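Local structure of malonyl CoA-acyl carrier protein transacylase (Mycobacterium tuberculosis, 2QC3) at residues 97-102 with 220-225; 122-127 with 197-202; 150-155 with 169-174; 204-209 with 240-245. The protein catalyses the transfer of the malonyl group from coenzyme A to the acyl carrier protein, supplying malonyl-ACP for fatty acid biosynthesis. All coordinates share one frame; numbering follows the deposited sequence.

Contact 1: residues 97-102 with 220-225; sequences AAYAIA and ATLLSN
Leu222 and Tyr99 cross at about a right angle, the leucine rising from the short edge strand 221-222 to meet one face of the tyrosine ring. With CG anti to its backbone N (chi1 180°), Leu222 splays its two methyls over the C-terminal turn of helix 94-101 and Ala102 just beyond it. CD2 makes a CH-pi contact, 3.9 Å from the centroid of the Tyr99 ring and 24° off its normal, displaced toward the CD1-CE1 rim; the nearest ring carbon, Tyr99 CD1, is 3.6 Å from Leu222 CD2. The other methyl, CD1, sits 3.7 Å from Ala102 CB and 4.0 Å from Ala98 CB. It also reaches the carbonyl of Ala98, which is already bonded to Ala102 N. Tyr99 CG lies anti to its carbonyl carbon, and the ring reaches obliquely toward Ser224. Tyr99 OH donates to Ala237 O and accepts from water 1 at 3.2 Å; that water lies 2.6 Å from Ser224 OG. The helix follows a turn that fits the GxSxG nucleophile elbow and carries Ser92, probably the active-site serine, and the strand borders strand 86-90 leading into it; Asn225, through OD1 to Ser92 N and ND2 to Gly90 O, holds that turn directly. Chemically, the middle of the contact is apolar and buried. No direct hydrogen bond joins the segments: one water bridges two hydroxyls that also bond to Ala237 O and Arg226 N, so shape complementarity around Leu222 sets the fit.

Contact 2: residues 122-127 with 197-202; sequences AKACAT and EFMAPA
Ala124 O is gripped by two donors from one residue: Thr127 N at 3.0 Å, and Thr127 OG1, whose bond to Ala124 O is 2.8 Å long and meets a lone pair in the carbonyl plane. Thr127 OG1 stands between its own backbone N and carbonyl carbon (chi1 67°), the crowded position, which folds the hydroxyl back over the end of the helix. Water 2 carries the link across, placed to donate to Thr127 OG1 and to Phe198 O, and lying in the plane of the Phe198 ring at its edge. Here the C-terminal end of helix 107-125 meets the 3-10 turn 197-199 and the bend after it, part of the connection that carries His195, probably an active-site residue, and leads from strand 184-187 to helix 203-211. Ala124 CB is the apolar centre. Pro201 CG presses on it at 3.5 Å, tighter than usual for two carbons, and Ala202 CB lies 4.1 Å from it. From another side comes Met199: its CB points away from the helix, but bends at chi2 and chi3 bring CE back to within 4.0 Å of Ala124 CB and 4.1 Å of Cys125 SG. Thr127 and Pro201 approach tip to tip, with OG1 of the threonine 3.8 Å from CG of the proline.

Contact 3: residues 150-155 with 169-174; sequences LDLVPA and LTALEK
The side chain of Leu152 leaves its backbone with CB directed at helix 169-177 and CG anti to its own carbonyl carbon (chi1 -66°). At CG it begins to touch, 3.8 Å from Ala171 CB. Beyond this the branches part. CD1 passes beside the backbone of the helix, 3.7 Å from Ala171 O. CD2 is the busier tip: it closes to 3.4 Å on Ala171 CB, tighter than normal van der Waals spacing, and reaches Leu172 CD2 at 3.8 Å, the two leucines crossing obliquely. Ala171 CB is also met by Leu150 O at 3.2 Å, so a carbonyl and a methyl approach it from directions about a right angle apart. At the outer margin Leu150 CD2 comes near the first carbon of the Lys174 side chain, while the amine end leads away. Asp151, with positive phi, is the C-prime residue of a Schellman motif that closes helix 140-149, turning the chain so that Leu150 and Leu152 both address the second helix. Both also touch Leu175 further along it. The contact thus joins the turn between helix 140-149 and strand 153-159 to helix 169-177 in the ferredoxin-like small subdomain, and Leu172 continues the packing inward to Ser133 on strand 130-136.

Contact 4: residues 204-209 with 240-245; sequences DGFAAA and TLVSQL
The ring of Phe206 offers its edge to helix 234-243: Leu241 O lies in the ring plane, 3.6 Å from Phe206 CE2. Leu245 CD2 and Val242 CA approach the same ring obliquely, and Val242 CA lies 3.7 Å from Phe206 CE2. Leu113 and Arg117 of helix 107-125 also touch Phe206. Phe206 reaches this position because CG stands anti to its backbone N (chi1 -171°), projecting the ring from helix 203-211 toward helix 234-243. Its tip, CZ, comes 4.1 Å from Leu241 CG, the two side chains crossing near a right angle. Nearer the root, Leu245 CD2 packs 3.7 Å from Phe206 CB, the leucine lying oblique to the ring. One residue along, Ala207 CB meets Val242 CG1 at 3.7 Å, where the backbones are closest; the valine branch, anti to its own N, points at a residue small enough to admit it. These helices lie in the larger subdomain, close to the catalytic residues assigned by similarity: Gln244 O, in the turn after Leu241 and Val242, accepts a hydrogen bond from His195 ND1, as the corresponding main-chain carbonyl does in related FabD enzymes. The contact itself is apolar and has no hydrogen bond between its segments; it packs on residues flanking Gln244, and may help position the carbonyl that probably orients and polarises the histidine.

From the N terminus, segment 97-102 comes first, after the probable nucleophile, and contact 1 closes the longest loop when the chain returns as strand 221-222. Nested inside it, contact 2 joins the end of helix 107-125 to the connection bearing His195. Within that loop in turn lies contact 3, a short closure belonging wholly to the small subdomain. Contact 4 opens after contact 2 has closed and crosses contact 1, since 220-225 falls between its two segments. Contacts 1 and 4 touch, as Tyr99 meets Leu241; contacts 2 and 4 touch through Leu245. Together these three tie the helices of the large subdomain around the active-site region, with contact 3 apart.

Contact 1: residues 97-102 with 220-225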
loop_
_atom_site.group_PDB
_atom_site.type_symbol
_atom_site.label_atom_id
_atom_site.label_comp_id
_atom_site.label_asym_id
_atom_site.label_seq_id
_atom_site.Cartn_x
_atom_site.Cartn_y
_atom_site.Cartn_z
ATOM N N ALA A 97 -6.486 0.746 -2.809
ATOM C CA ALA A 97 -7.287 -0.465 -2.688
ATOM C C ALA A 97 -8.138 -0.353 -1.421
ATOM O O ALA A 97 -9.322 -0.706 -1.421
ATOM C CB ALA A 97 -6.374 -1.693 -2.614
ATOM N N ALA A 98 -7.536 0.149 -0.346
ATOM C CA ALA A 98 -8.252 0.329 0.920
ATOM C C ALA A 98 -9.451 1.251 0.716
ATOM O O ALA A 98 -10.525 1.027 1.282
ATOM C CB ALA A 98 -7.326 0.915 1.978
ATOM N N TYR A 99 -9.262 2.294 -0.090
ATOM C CA TYR A 99 -10.336 3.239 -0.371
ATOM C C TYR A 99 -11.492 2.543 -1.074
ATOM O O TYR A 99 -12.657 2.781 -0.755
ATOM C CB TYR A 99 -9.819 4.391 -1.238
ATOM C CG TYR A 99 -9.181 5.505 -0.452
ATOM C CD1 TYR A 99 -8.400 5.233 0.669
ATOM C CD2 TYR A 99 -9.347 6.838 -0.836
ATOM C CE1 TYR A 99 -7.799 6.249 1.388
ATOM C CE2 TYR A 99 -8.744 7.871 -0.120
ATOM C CZ TYR A 99 -7.975 7.568 0.990
ATOM O OH TYR A 99 -7.378 8.569 1.714
ATOM N N ALA A 100 -11.167 1.685 -2.035
ATOM C CA ALA A 100 -12.192 0.952 -2.764
ATOM C C ALA A 100 -12.875 -0.033 -1.815
ATOM O O ALA A 100 -14.089 -0.212 -1.857
ATOM C CB ALA A 100 -11.572 0.207 -3.945
ATOM N N ILE A 101 -12.092 -0.669 -0.950
ATOM C CA ILE A 101 -12.666 -1.616 -0.007
ATOM C C ILE A 101 -13.650 -0.879 0.897
ATOM O O ILE A 101 -14.743 -1.371 1.163
ATOM C CB ILE A 101 -11.560 -2.303 0.825
ATOM C CG1 ILE A 101 -10.799 -3.291 -0.070
ATOM C CG2 ILE A 101 -12.167 -3.021 2.038
ATOM C CD1 ILE A 101 -9.505 -3.836 0.542
ATOM N N ALA A 102 -13.265 0.319 1.331
ATOM C CA ALA A 102 -14.106 1.134 2.201
ATOM C C ALA A 102 -15.192 1.902 1.448
ATOM O O ALA A 102 -15.845 2.774 2.022
ATOM C CB ALA A 102 -13.241 2.105 3.004
ATOM N N ALA A 220 -17.028 2.417 5.688
ATOM C CA ALA A 220 -16.393 1.811 6.848
ATOM C C ALA A 220 -15.316 2.735 7.388
ATOM O O ALA A 220 -14.921 3.688 6.720
ATOM C CB ALA A 220 -15.784 0.469 6.468
ATOM N N THR A 221 -14.857 2.464 8.606
ATOM C CA THR A 221 -13.795 3.269 9.202
ATOM C C THR A 221 -12.566 3.085 8.311
ATOM O O THR A 221 -12.040 1.978 8.173
ATOM C CB THR A 221 -13.458 2.785 10.623
ATOM O OG1 THR A 221 -14.655 2.755 11.410
ATOM C CG2 THR A 221 -12.444 3.713 11.276
ATOM N N LEU A 222 -12.127 4.174 7.698
ATOM C CA LEU A 222 -10.981 4.147 6.798
ATOM C C LEU A 222 -9.849 4.995 7.359
ATOM O O LEU A 222 -9.991 6.212 7.520
ATOM C CB LEU A 222 -11.401 4.676 5.419
ATOM C CG LEU A 222 -10.378 4.756 4.276
ATOM C CD1 LEU A 222 -9.902 3.359 3.865
ATOM C CD2 LEU A 222 -11.027 5.441 3.094
ATOM N N LEU A 223 -8.730 4.348 7.664
ATOM C CA LEU A 223 -7.562 5.039 8.204
ATOM C C LEU A 223 -6.672 5.564 7.083
ATOM O O LEU A 223 -6.749 5.093 5.949
ATOM C CB LEU A 223 -6.749 4.094 9.090
ATOM C CG LEU A 223 -7.513 3.490 10.267
ATOM C CD1 LEU A 223 -6.551 2.687 11.135
ATOM C CD2 LEU A 223 -8.163 4.612 11.075
ATOM N N SER A 224 -5.829 6.539 7.416
ATOM C CA SER A 224 -4.918 7.136 6.453
ATOM C C SER A 224 -3.470 7.060 6.930
ATOM O O SER A 224 -3.190 7.218 8.117
ATOM C CB SER A 224 -5.295 8.606 6.213
ATOM O OG SER A 224 -4.350 9.238 5.366
ATOM N N ASN A 225 -2.561 6.820 5.988
ATOM C CA ASN A 225 -1.127 6.736 6.264
ATOM C C ASN A 225 -0.600 8.085 6.742
ATOM O O ASN A 225 0.491 8.179 7.300
ATOM C CB ASN A 225 -0.363 6.342 4.991
ATOM C CG ASN A 225 -0.537 4.886 4.623
ATOM O OD1 ASN A 225 -0.155 4.475 3.526
ATOM N ND2 ASN A 225 -1.096 4.089 5.534
HETATM O O HOH W 1 -4.367 8.740 2.822
#

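Contact 2: residues 122-127 with 197-202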
loop_
_atom_site.group_PDB
_atom_site.type_symbol
_atom_site.label_atom_id
_atom_site.label_comp_id
_atom_site.label_asym_id
_atom_site.label_seq_id
_atom_site.Cartn_x
_atom_site.Cartn_y
_atom_site.Cartn_z
ATOM N N ALA A 122 6.861 7.253 -11.614
ATOM C CA ALA A 122 7.965 6.751 -12.435
ATOM C C ALA A 122 8.644 7.970 -13.062
ATOM O O ALA A 122 9.865 8.102 -13.045
ATOM C CB ALA A 122 7.428 5.826 -13.522
ATOM N N LYS A 123 7.821 8.863 -13.601
ATOM C CA LYS A 123 8.281 10.098 -14.224
ATOM C C LYS A 123 9.100 10.916 -13.228
ATOM O O LYS A 123 10.181 11.416 -13.548
ATOM C CB LYS A 123 7.071 10.915 -14.664
ATOM C CG LYS A 123 7.139 11.493 -16.056
ATOM C CD LYS A 123 5.792 12.100 -16.411
ATOM C CE LYS A 123 5.769 12.641 -17.827
ATOM N NZ LYS A 123 4.497 13.349 -18.133
ATOM N N ALA A 124 8.574 11.047 -12.012
ATOM C CA ALA A 124 9.238 11.812 -10.967
ATOM C C ALA A 124 10.593 11.232 -10.568
ATOM O O ALA A 124 11.509 11.976 -10.235
ATOM C CB ALA A 124 8.322 11.929 -9.736
ATOM N N CYS A 125 10.716 9.910 -10.601
ATOM C CA CYS A 125 11.964 9.244 -10.236
ATOM C C CYS A 125 13.094 9.622 -11.184
ATOM O O CYS A 125 14.270 9.441 -10.879
ATOM C CB CYS A 125 11.781 7.725 -10.259
ATOM S SG CYS A 125 10.654 7.110 -9.007
ATOM N N ALA A 126 12.726 10.153 -12.337
ATOM C CA ALA A 126 13.698 10.551 -13.340
ATOM C C ALA A 126 14.233 11.968 -13.132
ATOM O O ALA A 126 15.294 12.323 -13.656
ATOM C CB ALA A 126 13.065 10.436 -14.704
ATOM N N THR A 127 13.520 12.777 -12.356
ATOM C CA THR A 127 13.950 14.156 -12.153
ATOM C C THR A 127 15.067 14.309 -11.131
ATOM O O THR A 127 15.683 15.365 -11.041
ATOM C CB THR A 127 12.761 15.067 -11.757
ATOM O OG1 THR A 127 12.276 14.704 -10.458
ATOM C CG2 THR A 127 11.631 14.928 -12.777
ATOM N N GLU A 197 9.262 14.722 -0.923
ATOM C CA GLU A 197 9.078 15.840 -1.835
ATOM C C GLU A 197 9.589 15.526 -3.242
ATOM O O GLU A 197 9.166 16.153 -4.214
ATOM C CB GLU A 197 9.779 17.087 -1.284
ATOM C CG GLU A 197 9.062 17.710 -0.097
ATOM C CD GLU A 197 7.743 18.375 -0.479
ATOM O OE1 GLU A 197 6.953 17.770 -1.241
ATOM O OE2 GLU A 197 7.490 19.505 -0.002
ATOM N N PHE A 198 10.484 14.546 -3.359
ATOM C CA PHE A 198 11.022 14.187 -4.668
ATOM C C PHE A 198 9.953 13.635 -5.610
ATOM O O PHE A 198 10.163 13.555 -6.822
ATOM C CB PHE A 198 12.193 13.202 -4.519
ATOM C CG PHE A 198 13.408 13.815 -3.865
ATOM C CD1 PHE A 198 13.700 13.571 -2.523
ATOM C CD2 PHE A 198 14.214 14.700 -4.575
ATOM C CE1 PHE A 198 14.774 14.207 -1.893
ATOM C CE2 PHE A 198 15.289 15.342 -3.962
ATOM C CZ PHE A 198 15.572 15.099 -2.616
ATOM N N MET A 199 8.802 13.261 -5.056
ATOM C CA MET A 199 7.706 12.767 -5.879
ATOM C C MET A 199 6.818 13.941 -6.297
ATOM O O MET A 199 5.879 13.764 -7.057
ATOM C CB MET A 199 6.865 11.739 -5.109
ATOM C CG MET A 199 7.578 10.421 -4.840
ATOM S SD MET A 199 8.077 9.629 -6.380
ATOM C CE MET A 199 9.776 10.178 -6.506
ATOM N N ALA A 200 7.133 15.139 -5.806
ATOM C CA ALA A 200 6.346 16.337 -6.105
ATOM C C ALA A 200 5.911 16.502 -7.558
ATOM O O ALA A 200 4.780 16.892 -7.820
ATOM C CB ALA A 200 7.096 17.590 -5.650
ATOM N N PRO A 201 6.801 16.216 -8.522
ATOM C CA PRO A 201 6.381 16.379 -9.918
ATOM C C PRO A 201 5.263 15.434 -10.358
ATOM O O PRO A 201 4.649 15.631 -11.409
ATOM C CB PRO A 201 7.683 16.193 -10.704
ATOM C CG PRO A 201 8.546 15.376 -9.792
ATOM C CD PRO A 201 8.239 15.914 -8.426
ATOM N N ALA A 202 4.978 14.423 -9.545
ATOM C CA ALA A 202 3.914 13.475 -9.867
ATOM C C ALA A 202 2.551 13.959 -9.363
ATOM O O ALA A 202 1.515 13.433 -9.768
ATOM C CB ALA A 202 4.233 12.102 -9.265
HETATM O O HOH W 2 12.563 13.925 -7.878
#

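Contact 3: residues 150-155 with 169-174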
loop_
_atom_site.group_PDB
_atom_site.type_symbol
_atom_site.label_atom_id
_atom_site.label_comp_id
_atom_site.label_asym_id
_atom_site.label_seq_id
_atom_site.Cartn_x
_atom_site.Cartn_y
_atom_site.Cartn_z
ATOM N N LEU A 150 21.525 13.762 7.275
ATOM C CA LEU A 150 21.859 13.448 5.889
ATOM C C LEU A 150 20.813 13.896 4.869
ATOM O O LEU A 150 20.894 13.535 3.693
ATOM C CB LEU A 150 22.080 11.942 5.754
ATOM C CG LEU A 150 23.169 11.370 6.672
ATOM C CD1 LEU A 150 23.156 9.839 6.646
ATOM C CD2 LEU A 150 24.528 11.922 6.231
ATOM N N ASP A 151 19.836 14.677 5.315
ATOM C CA ASP A 151 18.777 15.151 4.425
ATOM C C ASP A 151 17.920 14.010 3.897
ATOM O O ASP A 151 17.383 14.076 2.789
ATOM C CB ASP A 151 19.356 15.939 3.243
ATOM C CG ASP A 151 19.976 17.251 3.672
ATOM O OD1 ASP A 151 19.479 17.857 4.648
ATOM O OD2 ASP A 151 20.948 17.687 3.027
ATOM N N LEU A 152 17.805 12.957 4.696
ATOM C CA LEU A 152 16.990 11.814 4.328
ATOM C C LEU A 152 15.667 11.905 5.076
ATOM O O LEU A 152 15.610 12.395 6.204
ATOM C CB LEU A 152 17.696 10.512 4.696
ATOM C CG LEU A 152 18.979 10.221 3.914
ATOM C CD1 LEU A 152 19.704 9.034 4.543
ATOM C CD2 LEU A 152 18.639 9.951 2.452
ATOM N N VAL A 153 14.607 11.426 4.444
ATOM C CA VAL A 153 13.287 11.445 5.047
ATOM C C VAL A 153 12.863 10.060 5.540
ATOM O O VAL A 153 13.155 9.048 4.895
ATOM C CB VAL A 153 12.221 11.916 4.016
ATOM C CG1 VAL A 153 10.836 11.834 4.619
ATOM C CG2 VAL A 153 12.518 13.343 3.568
ATOM N N PRO A 154 12.229 9.994 6.725
ATOM C CA PRO A 154 11.785 8.681 7.196
ATOM C C PRO A 154 10.446 8.509 6.466
ATOM O O PRO A 154 9.372 8.716 7.042
ATOM C CB PRO A 154 11.628 8.880 8.705
ATOM C CG PRO A 154 11.314 10.333 8.834
ATOM C CD PRO A 154 12.235 10.974 7.826
ATOM N N ALA A 155 10.538 8.166 5.183
ATOM C CA ALA A 155 9.366 8.010 4.326
ATOM C C ALA A 155 8.391 6.946 4.812
ATOM O O ALA A 155 7.217 6.975 4.468
ATOM C CB ALA A 155 9.805 7.729 2.876
ATOM N N LEU A 169 20.147 9.171 -3.707
ATOM C CA LEU A 169 20.958 7.966 -3.585
ATOM C C LEU A 169 22.242 8.345 -2.887
ATOM O O LEU A 169 22.800 7.589 -2.087
ATOM C CB LEU A 169 21.261 7.400 -4.980
ATOM C CG LEU A 169 20.039 6.820 -5.693
ATOM C CD1 LEU A 169 20.343 6.554 -7.160
ATOM C CD2 LEU A 169 19.622 5.539 -4.976
ATOM N N THR A 170 22.694 9.552 -3.203
ATOM C CA THR A 170 23.895 10.098 -2.627
ATOM C C THR A 170 23.841 10.087 -1.097
ATOM O O THR A 170 24.804 9.693 -0.428
ATOM C CB THR A 170 24.130 11.526 -3.177
ATOM O OG1 THR A 170 24.832 11.436 -4.424
ATOM C CG2 THR A 170 24.939 12.343 -2.242
ATOM N N ALA A 171 22.714 10.508 -0.542
ATOM C CA ALA A 171 22.572 10.532 0.906
ATOM C C ALA A 171 22.347 9.112 1.432
ATOM O O ALA A 171 22.796 8.766 2.514
ATOM C CB ALA A 171 21.414 11.443 1.298
ATOM N N LEU A 172 21.656 8.283 0.660
ATOM C CA LEU A 172 21.405 6.907 1.084
ATOM C C LEU A 172 22.709 6.125 1.180
ATOM O O LEU A 172 22.846 5.231 2.016
ATOM C CB LEU A 172 20.445 6.215 0.115
ATOM C CG LEU A 172 19.020 6.761 0.202
ATOM C CD1 LEU A 172 18.208 6.309 -1.000
ATOM C CD2 LEU A 172 18.388 6.276 1.510
ATOM N N GLU A 173 23.665 6.470 0.323
ATOM C CA GLU A 173 24.963 5.811 0.319
ATOM C C GLU A 173 25.774 6.195 1.549
ATOM O O GLU A 173 26.444 5.356 2.153
ATOM C CB GLU A 173 25.744 6.178 -0.944
ATOM C CG GLU A 173 25.178 5.564 -2.201
ATOM C CD GLU A 173 25.987 5.909 -3.436
ATOM O OE1 GLU A 173 27.197 5.587 -3.475
ATOM O OE2 GLU A 173 25.413 6.497 -4.371
ATOM N N LYS A 174 25.731 7.468 1.918
ATOM C CA LYS A 174 26.468 7.893 3.095
ATOM C C LYS A 174 25.858 7.219 4.328
ATOM O O LYS A 174 26.546 7.001 5.320
ATOM C CB LYS A 174 26.421 9.416 3.248
ATOM C CG LYS A 174 27.125 10.187 2.139
ATOM C CD LYS A 174 27.073 11.688 2.403
ATOM C CE LYS A 174 28.033 12.436 1.493
ATOM N NZ LYS A 174 28.071 13.882 1.836
#

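Contact 4: residues 204-209 with 240-245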
loop_
_atom_site.group_PDB
_atom_site.type_symbol
_atom_site.label_atom_id
_atom_site.label_comp_id
_atom_site.label_asym_id
_atom_site.label_seq_id
_atom_site.Cartn_x
_atom_site.Cartn_y
_atom_site.Cartn_z
ATOM N N ASP A 204 0.702 16.795 -9.879
ATOM C CA ASP A 204 -0.212 17.340 -10.880
ATOM C C ASP A 204 -1.061 16.288 -11.569
ATOM O O ASP A 204 -2.287 16.381 -11.590
ATOM C CB ASP A 204 0.566 18.137 -11.932
ATOM C CG ASP A 204 0.941 19.521 -11.449
ATOM O OD1 ASP A 204 1.584 20.267 -12.213
ATOM O OD2 ASP A 204 0.586 19.869 -10.305
ATOM N N GLY A 205 -0.399 15.290 -12.141
ATOM C CA GLY A 205 -1.111 14.240 -12.834
ATOM C C GLY A 205 -1.959 13.410 -11.895
ATOM O O GLY A 205 -3.109 13.088 -12.202
ATOM N N PHE A 206 -1.397 13.058 -10.743
ATOM C CA PHE A 206 -2.130 12.257 -9.773
ATOM C C PHE A 206 -3.319 13.047 -9.234
ATOM O O PHE A 206 -4.423 12.520 -9.103
ATOM C CB PHE A 206 -1.202 11.839 -8.625
ATOM C CG PHE A 206 -1.812 10.835 -7.689
ATOM C CD1 PHE A 206 -2.371 9.655 -8.180
ATOM C CD2 PHE A 206 -1.825 11.062 -6.317
ATOM C CE1 PHE A 206 -2.936 8.712 -7.312
ATOM C CE2 PHE A 206 -2.388 10.125 -5.442
ATOM C CZ PHE A 206 -2.944 8.947 -5.947
ATOM N N ALA A 207 -3.090 14.320 -8.933
ATOM C CA ALA A 207 -4.143 15.178 -8.403
ATOM C C ALA A 207 -5.278 15.362 -9.409
ATOM O O ALA A 207 -6.450 15.319 -9.042
ATOM C CB ALA A 207 -3.561 16.538 -8.003
ATOM N N ALA A 208 -4.932 15.558 -10.678
ATOM C CA ALA A 208 -5.942 15.749 -11.720
ATOM C C ALA A 208 -6.780 14.489 -11.903
ATOM O O ALA A 208 -8.002 14.556 -12.022
ATOM C CB ALA A 208 -5.277 16.132 -13.034
ATOM N N ALA A 209 -6.118 13.337 -11.924
ATOM C CA ALA A 209 -6.825 12.070 -12.084
ATOM C C ALA A 209 -7.825 11.866 -10.942
ATOM O O ALA A 209 -8.986 11.524 -11.172
ATOM C CB ALA A 209 -5.825 10.912 -12.123
ATOM N N THR A 240 -6.393 13.766 1.104
ATOM C CA THR A 240 -5.318 13.155 1.867
ATOM C C THR A 240 -4.550 12.149 1.018
ATOM O O THR A 240 -3.322 12.068 1.105
ATOM C CB THR A 240 -5.872 12.466 3.124
ATOM O OG1 THR A 240 -6.441 13.461 3.981
ATOM C CG2 THR A 240 -4.773 11.721 3.872
ATOM N N LEU A 241 -5.274 11.390 0.198
ATOM C CA LEU A 241 -4.650 10.403 -0.683
ATOM C C LEU A 241 -3.680 11.085 -1.651
ATOM O O LEU A 241 -2.557 10.626 -1.843
ATOM C CB LEU A 241 -5.721 9.640 -1.473
ATOM C CG LEU A 241 -5.233 8.717 -2.601
ATOM C CD1 LEU A 241 -4.313 7.651 -2.049
ATOM C CD2 LEU A 241 -6.412 8.081 -3.293
ATOM N N VAL A 242 -4.113 12.190 -2.254
ATOM C CA VAL A 242 -3.265 12.908 -3.196
ATOM C C VAL A 242 -2.024 13.424 -2.476
ATOM O O VAL A 242 -0.895 13.238 -2.931
ATOM C CB VAL A 242 -4.022 14.093 -3.821
ATOM C CG1 VAL A 242 -3.098 14.875 -4.751
ATOM C CG2 VAL A 242 -5.229 13.579 -4.588
ATOM N N SER A 243 -2.243 14.052 -1.330
ATOM C CA SER A 243 -1.156 14.598 -0.539
ATOM C C SER A 243 -0.148 13.538 -0.076
ATOM O O SER A 243 1.048 13.812 0.005
ATOM C CB SER A 243 -1.736 15.350 0.662
ATOM O OG SER A 243 -0.709 15.938 1.425
ATOM N N GLN A 244 -0.619 12.328 0.212
ATOM C CA GLN A 244 0.272 11.261 0.658
ATOM C C GLN A 244 1.366 10.946 -0.348
ATOM O O GLN A 244 2.370 10.315 -0.012
ATOM C CB GLN A 244 -0.521 9.980 0.956
ATOM C CG GLN A 244 -1.043 9.922 2.368
ATOM C CD GLN A 244 0.065 10.111 3.377
ATOM O OE1 GLN A 244 0.957 9.269 3.522
ATOM N NE2 GLN A 244 0.025 11.227 4.071
ATOM N N LEU A 245 1.168 11.386 -1.585
ATOM C CA LEU A 245 2.139 11.139 -2.635
ATOM C C LEU A 245 3.538 11.585 -2.223
ATOM O O LEU A 245 4.517 10.903 -2.494
ATOM C CB LEU A 245 1.711 11.860 -3.915
ATOM C CG LEU A 245 2.259 11.290 -5.224
ATOM C CD1 LEU A 245 1.832 9.830 -5.362
ATOM C CD2 LEU A 245 1.727 12.099 -6.403
#